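PDB 1FNU: exotoxin type A from Streptococcus pyogenes phage T12, which is a secreted superantigen of the staphylococcal and streptococcal toxin family, which as a rule stimulates T cells by bridging MHC class II molecules and T-cell receptors. Local coordinates for residues Q8-I21 with W183-Y197. Residues are numbered along the deposited sequence; the frame is centred on the assembly and turned at random.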
ATOM      1  N   GLN A   8     -27.497  17.799  -6.822  1.00 36.91           N
ATOM      2  CA  GLN A   8     -26.187  17.396  -7.333  1.00 36.18           C
ATOM      3  C   GLN A   8     -25.055  17.793  -6.397  1.00 35.40           C
ATOM      4  O   GLN A   8     -23.977  17.275  -6.529  1.00 35.45           O
ATOM      5  CB  GLN A   8     -25.911  18.024  -8.718  1.00 36.53           C
ATOM      6  CG  GLN A   8     -26.821  17.480  -9.847  1.00 37.05           C
ATOM      7  CD  GLN A   8     -26.601  18.083 -11.262  1.00 37.23           C
ATOM      8  OE1 GLN A   8     -27.242  17.635 -12.227  1.00 37.42           O
ATOM      9  NE2 GLN A   8     -25.730  19.088 -11.383  1.00 37.45           N
ATOM     10  N   LEU A   9     -25.286  18.737  -5.489  1.00 34.39           N
ATOM     11  CA  LEU A   9     -24.277  19.160  -4.543  1.00 33.38           C
ATOM     12  C   LEU A   9     -24.134  18.216  -3.353  1.00 32.67           C
ATOM     13  O   LEU A   9     -25.091  17.680  -2.836  1.00 32.53           O
ATOM     14  CB  LEU A   9     -24.578  20.590  -4.064  1.00 33.43           C
ATOM     15  CG  LEU A   9     -24.582  21.568  -5.283  1.00 33.34           C
ATOM     16  CD1 LEU A   9     -25.223  22.912  -4.956  1.00 33.28           C
ATOM     17  CD2 LEU A   9     -23.139  21.723  -5.810  1.00 33.31           C
ATOM     18  N   HIS A  10     -22.894  18.003  -2.951  1.00 31.84           N
ATOM     19  CA  HIS A  10     -22.568  17.144  -1.798  1.00 30.93           C
ATOM     20  C   HIS A  10     -22.789  17.961  -0.524  1.00 30.21           C
ATOM     21  O   HIS A  10     -22.302  19.080  -0.401  1.00 30.08           O
ATOM     22  CB  HIS A  10     -21.090  16.691  -1.880  1.00 30.96           C
ATOM     23  CG  HIS A  10     -20.772  15.815  -3.054  1.00 31.07           C
ATOM     24  ND1 HIS A  10     -19.482  15.623  -3.507  1.00 31.20           N
ATOM     25  CD2 HIS A  10     -21.545  14.967  -3.778  1.00 31.24           C
ATOM     26  CE1 HIS A  10     -19.469  14.694  -4.456  1.00 31.19           C
ATOM     27  NE2 HIS A  10     -20.708  14.277  -4.639  1.00 31.33           N
ATOM     28  N   ARG A  11     -23.528  17.389   0.421  1.00 29.45           N
ATOM     29  CA  ARG A  11     -23.819  18.064   1.691  1.00 28.69           C
ATOM     30  C   ARG A  11     -22.665  17.765   2.624  1.00 28.01           C
ATOM     31  O   ARG A  11     -22.310  16.577   2.821  1.00 27.98           O
ATOM     32  CB  ARG A  11     -25.153  17.527   2.279  1.00 28.88           C
ATOM     33  CG  ARG A  11     -26.531  17.915   1.506  1.00 29.13           C
ATOM     34  CD  ARG A  11     -27.761  17.039   2.035  1.00 29.25           C
ATOM     35  NE  ARG A  11     -27.579  17.017   3.493  1.00 29.52           N
ATOM     36  CZ  ARG A  11     -28.034  16.117   4.382  1.00 29.51           C
ATOM     37  NH1 ARG A  11     -28.771  15.052   4.044  1.00 29.48           N
ATOM     38  NH2 ARG A  11     -27.644  16.272   5.640  1.00 29.51           N
ATOM     39  N   SER A  12     -22.058  18.810   3.178  1.00 27.33           N
ATOM     40  CA  SER A  12     -20.905  18.636   4.106  1.00 26.72           C
ATOM     41  C   SER A  12     -21.238  17.886   5.405  1.00 26.20           C
ATOM     42  O   SER A  12     -20.374  17.246   5.986  1.00 25.99           O
ATOM     43  CB  SER A  12     -20.300  19.993   4.533  1.00 26.73           C
ATOM     44  OG  SER A  12     -21.181  20.721   5.412  1.00 26.82           O
ATOM     45  N   SER A  13     -22.492  17.987   5.850  1.00 25.64           N
ATOM     46  CA  SER A  13     -22.885  17.370   7.134  1.00 25.15           C
ATOM     47  C   SER A  13     -22.975  15.842   7.083  1.00 24.73           C
ATOM     48  O   SER A  13     -23.068  15.246   8.100  1.00 24.78           O
ATOM     49  CB  SER A  13     -24.183  18.002   7.661  1.00 25.07           C
ATOM     50  OG  SER A  13     -25.224  17.804   6.747  1.00 25.10           O
ATOM     51  N   LEU A  14     -22.898  15.251   5.890  1.00 24.28           N
ATOM     52  CA  LEU A  14     -22.890  13.811   5.707  1.00 23.79           C
ATOM     53  C   LEU A  14     -21.422  13.294   5.725  1.00 23.54           C
ATOM     54  O   LEU A  14     -21.151  12.140   6.115  1.00 23.49           O
ATOM     55  CB  LEU A  14     -23.506  13.425   4.356  1.00 23.89           C
ATOM     56  CG  LEU A  14     -25.028  13.610   4.110  1.00 23.96           C
ATOM     57  CD1 LEU A  14     -25.481  13.304   2.665  1.00 23.85           C
ATOM     58  CD2 LEU A  14     -25.791  12.734   5.083  1.00 24.02           C
ATOM     59  N   VAL A  15     -20.471  14.155   5.350  1.00 23.04           N
ATOM     60  CA  VAL A  15     -19.059  13.768   5.303  1.00 22.47           C
ATOM     61  C   VAL A  15     -18.415  13.264   6.624  1.00 22.25           C
ATOM     62  O   VAL A  15     -18.443  13.894   7.669  1.00 21.97           O
ATOM     63  CB  VAL A  15     -18.200  14.941   4.737  1.00 22.46           C
ATOM     64  CG1 VAL A  15     -16.745  14.472   4.478  1.00 22.42           C
ATOM     65  CG2 VAL A  15     -18.825  15.484   3.443  1.00 22.18           C
ATOM     66  N   LYS A  16     -17.773  12.113   6.516  1.00 21.89           N
ATOM     67  CA  LYS A  16     -17.008  11.561   7.621  1.00 21.39           C
ATOM     68  C   LYS A  16     -15.543  12.039   7.403  1.00 20.96           C
ATOM     69  O   LYS A  16     -14.954  11.915   6.325  1.00 20.78           O
ATOM     70  CB  LYS A  16     -17.155  10.004   7.630  1.00 21.81           C
ATOM     71  CG  LYS A  16     -16.030   9.224   8.268  1.00 22.30           C
ATOM     72  CD  LYS A  16     -16.484   7.902   9.013  1.00 23.07           C
ATOM     73  CE  LYS A  16     -17.291   6.821   8.232  1.00 23.35           C
ATOM     74  NZ  LYS A  16     -16.386   5.855   7.328  1.00 23.82           N
ATOM     75  N   ASN A  17     -14.975  12.663   8.420  1.00 20.48           N
ATOM     76  CA  ASN A  17     -13.603  13.136   8.325  1.00 20.12           C
ATOM     77  C   ASN A  17     -13.387  14.340   7.406  1.00 19.78           C
ATOM     78  O   ASN A  17     -12.450  14.345   6.567  1.00 19.78           O
ATOM     79  CB  ASN A  17     -12.627  11.992   7.897  1.00 20.13           C
ATOM     80  CG  ASN A  17     -12.450  10.880   9.001  1.00 20.14           C
ATOM     81  OD1 ASN A  17     -12.407  11.152  10.225  1.00 20.10           O
ATOM     82  ND2 ASN A  17     -12.327   9.646   8.552  1.00 20.07           N
ATOM     83  N   LEU A  18     -14.261  15.336   7.525  1.00 19.28           N
ATOM     84  CA  LEU A  18     -14.144  16.503   6.694  1.00 18.90           C
ATOM     85  C   LEU A  18     -12.848  17.223   6.981  1.00 18.50           C
ATOM     86  O   LEU A  18     -12.391  17.975   6.129  1.00 18.55           O
ATOM     87  CB  LEU A  18     -15.346  17.452   6.905  1.00 18.84           C
ATOM     88  CG  LEU A  18     -15.488  18.664   5.990  1.00 18.91           C
ATOM     89  CD1 LEU A  18     -15.510  18.269   4.511  1.00 18.56           C
ATOM     90  CD2 LEU A  18     -16.861  19.354   6.310  1.00 18.87           C
ATOM     91  N   GLN A  19     -12.266  17.035   8.162  1.00 17.92           N
ATOM     92  CA  GLN A  19     -11.018  17.658   8.488  1.00 17.69           C
ATOM     93  C   GLN A  19      -9.947  17.401   7.370  1.00 17.56           C
ATOM     94  O   GLN A  19      -9.069  18.238   7.190  1.00 17.32           O
ATOM     95  CB  GLN A  19     -10.470  17.161   9.857  1.00 17.95           C
ATOM     96  CG  GLN A  19      -9.943  15.706   9.777  1.00 17.93           C
ATOM     97  CD  GLN A  19     -11.010  14.725  10.194  1.00 18.12           C
ATOM     98  OE1 GLN A  19     -12.197  15.071  10.272  1.00 17.81           O
ATOM     99  NE2 GLN A  19     -10.603  13.489  10.478  1.00 18.30           N
ATOM    100  N   ASN A  20     -10.044  16.253   6.674  1.00 17.47           N
ATOM    101  CA  ASN A  20      -9.095  15.881   5.592  1.00 17.59           C
ATOM    102  C   ASN A  20      -9.216  16.778   4.339  1.00 17.56           C
ATOM    103  O   ASN A  20      -8.284  16.803   3.553  1.00 17.71           O
ATOM    104  CB  ASN A  20      -9.192  14.368   5.210  1.00 17.25           C
ATOM    105  CG  ASN A  20      -8.736  13.468   6.378  1.00 17.39           C
ATOM    106  OD1 ASN A  20      -8.007  13.929   7.230  1.00 17.50           O
ATOM    107  ND2 ASN A  20      -9.172  12.219   6.410  1.00 16.99           N
ATOM    108  N   ILE A  21     -10.341  17.504   4.185  1.00 17.55           N
ATOM    109  CA  ILE A  21     -10.478  18.521   3.106  1.00 17.61           C
ATOM    110  C   ILE A  21      -9.844  19.776   3.763  1.00 17.55           C
ATOM    111  O   ILE A  21      -9.034  20.461   3.154  1.00 17.41           O
ATOM    112  CB  ILE A  21     -11.934  18.780   2.757  1.00 17.73           C
ATOM    113  CG1 ILE A  21     -12.572  17.510   2.211  1.00 17.66           C
ATOM    114  CG2 ILE A  21     -12.068  19.955   1.712  1.00 17.37           C
ATOM    115  CD1 ILE A  21     -11.942  16.976   0.883  1.00 17.65           C
ATOM    116  N   TRP A 183     -17.485  23.863 -12.901  1.00 26.83           N
ATOM    117  CA  TRP A 183     -17.493  24.154 -11.503  1.00 26.13           C
ATOM    118  C   TRP A 183     -16.957  22.984 -10.731  1.00 25.44           C
ATOM    119  O   TRP A 183     -16.833  21.899 -11.304  1.00 25.36           O
ATOM    120  CB  TRP A 183     -18.914  24.545 -11.034  1.00 26.22           C
ATOM    121  CG  TRP A 183     -19.923  23.553 -11.369  1.00 26.24           C
ATOM    122  CD1 TRP A 183     -20.729  23.516 -12.473  1.00 26.36           C
ATOM    123  CD2 TRP A 183     -20.252  22.398 -10.590  1.00 26.37           C
ATOM    124  NE1 TRP A 183     -21.555  22.403 -12.422  1.00 26.29           N
ATOM    125  CE2 TRP A 183     -21.274  21.702 -11.275  1.00 26.30           C
ATOM    126  CE3 TRP A 183     -19.780  21.880  -9.365  1.00 26.29           C
ATOM    127  CZ2 TRP A 183     -21.840  20.502 -10.779  1.00 26.38           C
ATOM    128  CZ3 TRP A 183     -20.352  20.674  -8.870  1.00 26.40           C
ATOM    129  CH2 TRP A 183     -21.367  20.008  -9.577  1.00 26.30           C
ATOM    130  N   PHE A 184     -16.551  23.245  -9.482  1.00 24.59           N
ATOM    131  CA  PHE A 184     -16.013  22.203  -8.597  1.00 23.73           C
ATOM    132  C   PHE A 184     -16.847  22.224  -7.297  1.00 23.32           C
ATOM    133  O   PHE A 184     -17.122  23.306  -6.755  1.00 23.23           O
ATOM    134  CB  PHE A 184     -14.553  22.494  -8.180  1.00 23.32           C
ATOM    135  CG  PHE A 184     -13.577  22.640  -9.316  1.00 22.84           C
ATOM    136  CD1 PHE A 184     -13.655  21.864 -10.424  1.00 22.43           C
ATOM    137  CD2 PHE A 184     -12.539  23.558  -9.217  1.00 22.74           C
ATOM    138  CE1 PHE A 184     -12.706  22.008 -11.445  1.00 22.39           C
ATOM    139  CE2 PHE A 184     -11.581  23.678 -10.268  1.00 22.59           C
ATOM    140  CZ  PHE A 184     -11.699  22.904 -11.341  1.00 22.40           C
ATOM    141  N   ASP A 185     -17.237  21.035  -6.811  1.00 22.82           N
ATOM    142  CA  ASP A 185     -17.950  20.872  -5.532  1.00 22.28           C
ATOM    143  C   ASP A 185     -16.961  21.063  -4.352  1.00 21.97           C
ATOM    144  O   ASP A 185     -15.937  20.367  -4.292  1.00 21.88           O
ATOM    145  CB  ASP A 185     -18.534  19.473  -5.453  1.00 22.36           C
ATOM    146  CG  ASP A 185     -19.614  19.389  -4.455  1.00 22.37           C
ATOM    147  OD1 ASP A 185     -19.450  20.090  -3.413  1.00 22.52           O
ATOM    148  OD2 ASP A 185     -20.595  18.652  -4.691  1.00 22.41           O
ATOM    149  N   PHE A 186     -17.218  22.007  -3.452  1.00 21.61           N
ATOM    150  CA  PHE A 186     -16.339  22.200  -2.313  1.00 21.32           C
ATOM    151  C   PHE A 186     -16.330  20.990  -1.381  1.00 21.02           C
ATOM    152  O   PHE A 186     -15.448  20.867  -0.558  1.00 20.97           O
ATOM    153  CB  PHE A 186     -16.693  23.435  -1.478  1.00 21.37           C
ATOM    154  CG  PHE A 186     -16.305  24.778  -2.108  1.00 21.59           C
ATOM    155  CD1 PHE A 186     -15.424  24.853  -3.175  1.00 21.68           C
ATOM    156  CD2 PHE A 186     -16.733  25.968  -1.528  1.00 21.72           C
ATOM    157  CE1 PHE A 186     -14.949  26.067  -3.669  1.00 21.61           C
ATOM    158  CE2 PHE A 186     -16.259  27.236  -2.013  1.00 21.90           C
ATOM    159  CZ  PHE A 186     -15.354  27.271  -3.100  1.00 21.73           C
ATOM    160  N   PHE A 187     -17.311  20.109  -1.522  1.00 20.78           N
ATOM    161  CA  PHE A 187     -17.423  18.969  -0.637  1.00 20.67           C
ATOM    162  C   PHE A 187     -17.377  17.613  -1.327  1.00 20.52           C
ATOM    163  O   PHE A 187     -17.938  17.422  -2.398  1.00 20.61           O
ATOM    164  CB  PHE A 187     -18.727  19.097   0.201  1.00 20.52           C
ATOM    165  CG  PHE A 187     -18.763  20.317   1.055  1.00 20.58           C
ATOM    166  CD1 PHE A 187     -17.887  20.463   2.122  1.00 20.59           C
ATOM    167  CD2 PHE A 187     -19.611  21.349   0.771  1.00 20.60           C
ATOM    168  CE1 PHE A 187     -17.835  21.659   2.914  1.00 20.71           C
ATOM    169  CE2 PHE A 187     -19.578  22.574   1.560  1.00 20.70           C
ATOM    170  CZ  PHE A 187     -18.689  22.716   2.616  1.00 20.66           C
ATOM    171  N   PRO A 188     -16.705  16.627  -0.682  1.00 20.40           N
ATOM    172  CA  PRO A 188     -16.550  15.265  -1.166  1.00 20.22           C
ATOM    173  C   PRO A 188     -17.798  14.422  -0.882  1.00 20.20           C
ATOM    174  O   PRO A 188     -18.702  14.876  -0.170  1.00 20.04           O
ATOM    175  CB  PRO A 188     -15.376  14.752  -0.303  1.00 20.25           C
ATOM    176  CG  PRO A 188     -15.722  15.312   1.035  1.00 20.07           C
ATOM    177  CD  PRO A 188     -15.931  16.799   0.575  1.00 20.29           C
ATOM    178  N   GLU A 189     -17.816  13.175  -1.398  1.00 20.21           N
ATOM    179  CA  GLU A 189     -18.875  12.225  -1.051  1.00 20.23           C
ATOM    180  C   GLU A 189     -18.647  11.904   0.476  1.00 20.04           C
ATOM    181  O   GLU A 189     -17.569  12.213   1.047  1.00 19.90           O
ATOM    182  CB  GLU A 189     -18.841  10.948  -1.907  1.00 20.71           C
ATOM    183  CG  GLU A 189     -17.550  10.245  -1.962  1.00 21.35           C
ATOM    184  CD  GLU A 189     -17.659   8.914  -2.670  1.00 21.81           C
ATOM    185  OE1 GLU A 189     -18.628   8.683  -3.459  1.00 21.79           O
ATOM    186  OE2 GLU A 189     -16.754   8.093  -2.406  1.00 22.43           O
ATOM    187  N   PRO A 190     -19.643  11.262   1.146  1.00 19.77           N
ATOM    188  CA  PRO A 190     -19.533  10.964   2.574  1.00 19.62           C
ATOM    189  C   PRO A 190     -18.290  10.242   3.070  1.00 19.42           C
ATOM    190  O   PRO A 190     -17.653  10.705   3.995  1.00 19.51           O
ATOM    191  CB  PRO A 190     -20.876  10.263   2.846  1.00 19.74           C
ATOM    192  CG  PRO A 190     -21.794  10.910   1.863  1.00 19.73           C
ATOM    193  CD  PRO A 190     -20.906  10.712   0.637  1.00 19.78           C
ATOM    194  N   GLU A 191     -17.954   9.108   2.469  1.00 19.27           N
ATOM    195  CA  GLU A 191     -16.743   8.388   2.816  1.00 19.07           C
ATOM    196  C   GLU A 191     -15.876   8.539   1.552  1.00 18.39           C
ATOM    197  O   GLU A 191     -16.220   8.075   0.429  1.00 18.22           O
ATOM    198  CB  GLU A 191     -17.071   6.936   3.139  1.00 19.78           C
ATOM    199  CG  GLU A 191     -18.017   6.869   4.324  1.00 20.95           C
ATOM    200  CD  GLU A 191     -19.325   6.141   3.941  1.00 22.04           C
ATOM    201  OE1 GLU A 191     -19.309   4.834   3.771  1.00 22.13           O
ATOM    202  OE2 GLU A 191     -20.370   6.896   3.749  1.00 22.70           O
ATOM    203  N   PHE A 192     -14.745   9.200   1.752  1.00 17.76           N
ATOM    204  CA  PHE A 192     -13.872   9.544   0.617  1.00 17.22           C
ATOM    205  C   PHE A 192     -12.417   9.453   0.955  1.00 16.95           C
ATOM    206  O   PHE A 192     -12.041   9.146   2.110  1.00 16.79           O
ATOM    207  CB  PHE A 192     -14.150  11.025   0.186  1.00 17.09           C
ATOM    208  CG  PHE A 192     -13.689  12.048   1.201  1.00 16.93           C
ATOM    209  CD1 PHE A 192     -14.354  12.187   2.425  1.00 16.55           C
ATOM    210  CD2 PHE A 192     -12.460  12.787   1.002  1.00 16.91           C
ATOM    211  CE1 PHE A 192     -13.863  12.995   3.442  1.00 16.62           C
ATOM    212  CE2 PHE A 192     -11.934  13.612   2.033  1.00 16.74           C
ATOM    213  CZ  PHE A 192     -12.645  13.730   3.297  1.00 16.78           C
ATOM    214  N   THR A 193     -11.579   9.668  -0.057  1.00 16.74           N
ATOM    215  CA  THR A 193     -10.151   9.791   0.221  1.00 16.74           C
ATOM    216  C   THR A 193      -9.741  11.046  -0.515  1.00 16.92           C
ATOM    217  O   THR A 193     -10.341  11.448  -1.569  1.00 16.74           O
ATOM    218  CB  THR A 193      -9.245   8.609  -0.353  1.00 16.81           C
ATOM    219  OG1 THR A 193      -9.427   8.543  -1.767  1.00 16.42           O
ATOM    220  CG2 THR A 193      -9.548   7.310   0.305  1.00 16.75           C
ATOM    221  N   GLN A 194      -8.701  11.658   0.012  1.00 17.18           N
ATOM    222  CA  GLN A 194      -8.146  12.881  -0.576  1.00 17.36           C
ATOM    223  C   GLN A 194      -7.719  12.655  -2.067  1.00 17.50           C
ATOM    224  O   GLN A 194      -7.940  13.513  -2.980  1.00 17.56           O
ATOM    225  CB  GLN A 194      -6.950  13.322   0.285  1.00 17.22           C
ATOM    226  CG  GLN A 194      -7.316  13.956   1.601  1.00 17.35           C
ATOM    227  CD  GLN A 194      -6.080  14.083   2.517  1.00 17.32           C
ATOM    228  OE1 GLN A 194      -5.966  14.975   3.397  1.00 17.51           O
ATOM    229  NE2 GLN A 194      -5.140  13.169   2.314  1.00 17.31           N
ATOM    230  N   SER A 195      -7.153  11.480  -2.302  1.00 17.66           N
ATOM    231  CA  SER A 195      -6.670  11.093  -3.619  1.00 17.96           C
ATOM    232  C   SER A 195      -7.808  11.096  -4.661  1.00 18.08           C
ATOM    233  O   SER A 195      -7.608  11.540  -5.788  1.00 18.27           O
ATOM    234  CB  SER A 195      -6.057   9.684  -3.560  1.00 18.09           C
ATOM    235  OG  SER A 195      -5.626   9.285  -4.846  1.00 18.43           O
ATOM    236  N   LYS A 196      -8.947  10.519  -4.295  1.00 18.02           N
ATOM    237  CA  LYS A 196     -10.088  10.468  -5.193  1.00 18.10           C
ATOM    238  C   LYS A 196     -10.750  11.863  -5.433  1.00 17.88           C
ATOM    239  O   LYS A 196     -11.019  12.234  -6.575  1.00 17.89           O
ATOM    240  CB  LYS A 196     -11.132   9.455  -4.694  1.00 18.35           C
ATOM    241  CG  LYS A 196     -12.118  10.127  -3.692  1.00 19.34           C
ATOM    242  CD  LYS A 196     -13.491   9.387  -3.216  1.00 19.49           C
ATOM    243  CE  LYS A 196     -14.390   8.835  -4.407  1.00 19.83           C
ATOM    244  NZ  LYS A 196     -14.944   9.865  -5.485  1.00 20.35           N
ATOM    245  N   TYR A 197     -10.882  12.646  -4.358  1.00 17.84           N
ATOM    246  CA  TYR A 197     -11.462  13.968  -4.340  1.00 17.74           C
ATOM    247  C   TYR A 197     -10.650  14.910  -5.226  1.00 17.94           C
ATOM    248  O   TYR A 197     -11.228  15.704  -5.995  1.00 17.91           O
ATOM    249  CB  TYR A 197     -11.423  14.610  -2.937  1.00 17.62           C
ATOM    250  CG  TYR A 197     -12.020  16.009  -2.923  1.00 17.17           C
ATOM    251  CD1 TYR A 197     -13.387  16.196  -3.156  1.00 17.03           C
ATOM    252  CD2 TYR A 197     -11.190  17.145  -2.875  1.00 17.11           C
ATOM    253  CE1 TYR A 197     -13.913  17.440  -3.373  1.00 16.78           C
ATOM    254  CE2 TYR A 197     -11.711  18.387  -3.085  1.00 16.88           C
ATOM    255  CZ  TYR A 197     -13.076  18.530  -3.347  1.00 16.97           C
ATOM    256  OH  TYR A 197     -13.598  19.790  -3.576  1.00 16.84           O
TER
HETATM  257  O   HOH W   1     -21.224  17.156  -6.835  1.00 32.62           O
HETATM  258  O   HOH W   2     -21.660  21.358  -2.072  1.00 18.61           O
HETATM  259  O   HOH W   3     -21.308  14.364   1.219  1.00 24.80           O
HETATM  260  O   HOH W   4     -14.217   9.563   4.625  1.00 31.39           O
HETATM  261  O   HOH W   5     -10.985  11.036   4.299  1.00 21.29           O
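His10 is held to the 183-197 segment by both its backbone and its ring. Its N donates to Asp185 OD2 (3.0 Å) on the syn side of the carboxylate, while ND1 reaches Phe187 O at 2.6 Å, that oxygen lying nearly in the plane of the imidazole. With CG anti to its carbonyl carbon (chi1 -65°), the ring slips between OD2 over one face and Glu189 CA over the other. A carboxylate suits position 185 because its second oxygen, OD1, accepts from Phe187 N in an Asx turn at the end of strand 182-185. Farther along, Lys16 N gives an almost straight bond to Pro190 O (2.9 Å, 172°).

The N-terminal segment thus runs into helix 19-26 along the loop that leaves an outermost strand of the beta-grasp sheet and enters helix 194-197, whose N-cap is Thr193.

Apolar contacts line the rest of the interface, from Ser12 to Ile21. Ser12 sets its CB over the Phe187 ring, 3.5 Å from the centroid, a close CH-pi approach that a small residue permits; its OG turns to Tyr167 O. Val15 CG1 lies 3.4 Å from Phe192 CE1 and also meets Pro188 CG, which sits over the centre of one Phe192 face. The longer arm of Ile21 serves several partners: CG1 meets Pro188 CD, and CD1 reaches Phe192 CE2 and lies over the Tyr197 ring.

Waters complete the polar links. One donates to Gln8 O and Asp185 OD2, another joins Arg11 O to Pro188 O, and a third donates to Lys16 O and accepts from Phe192 N.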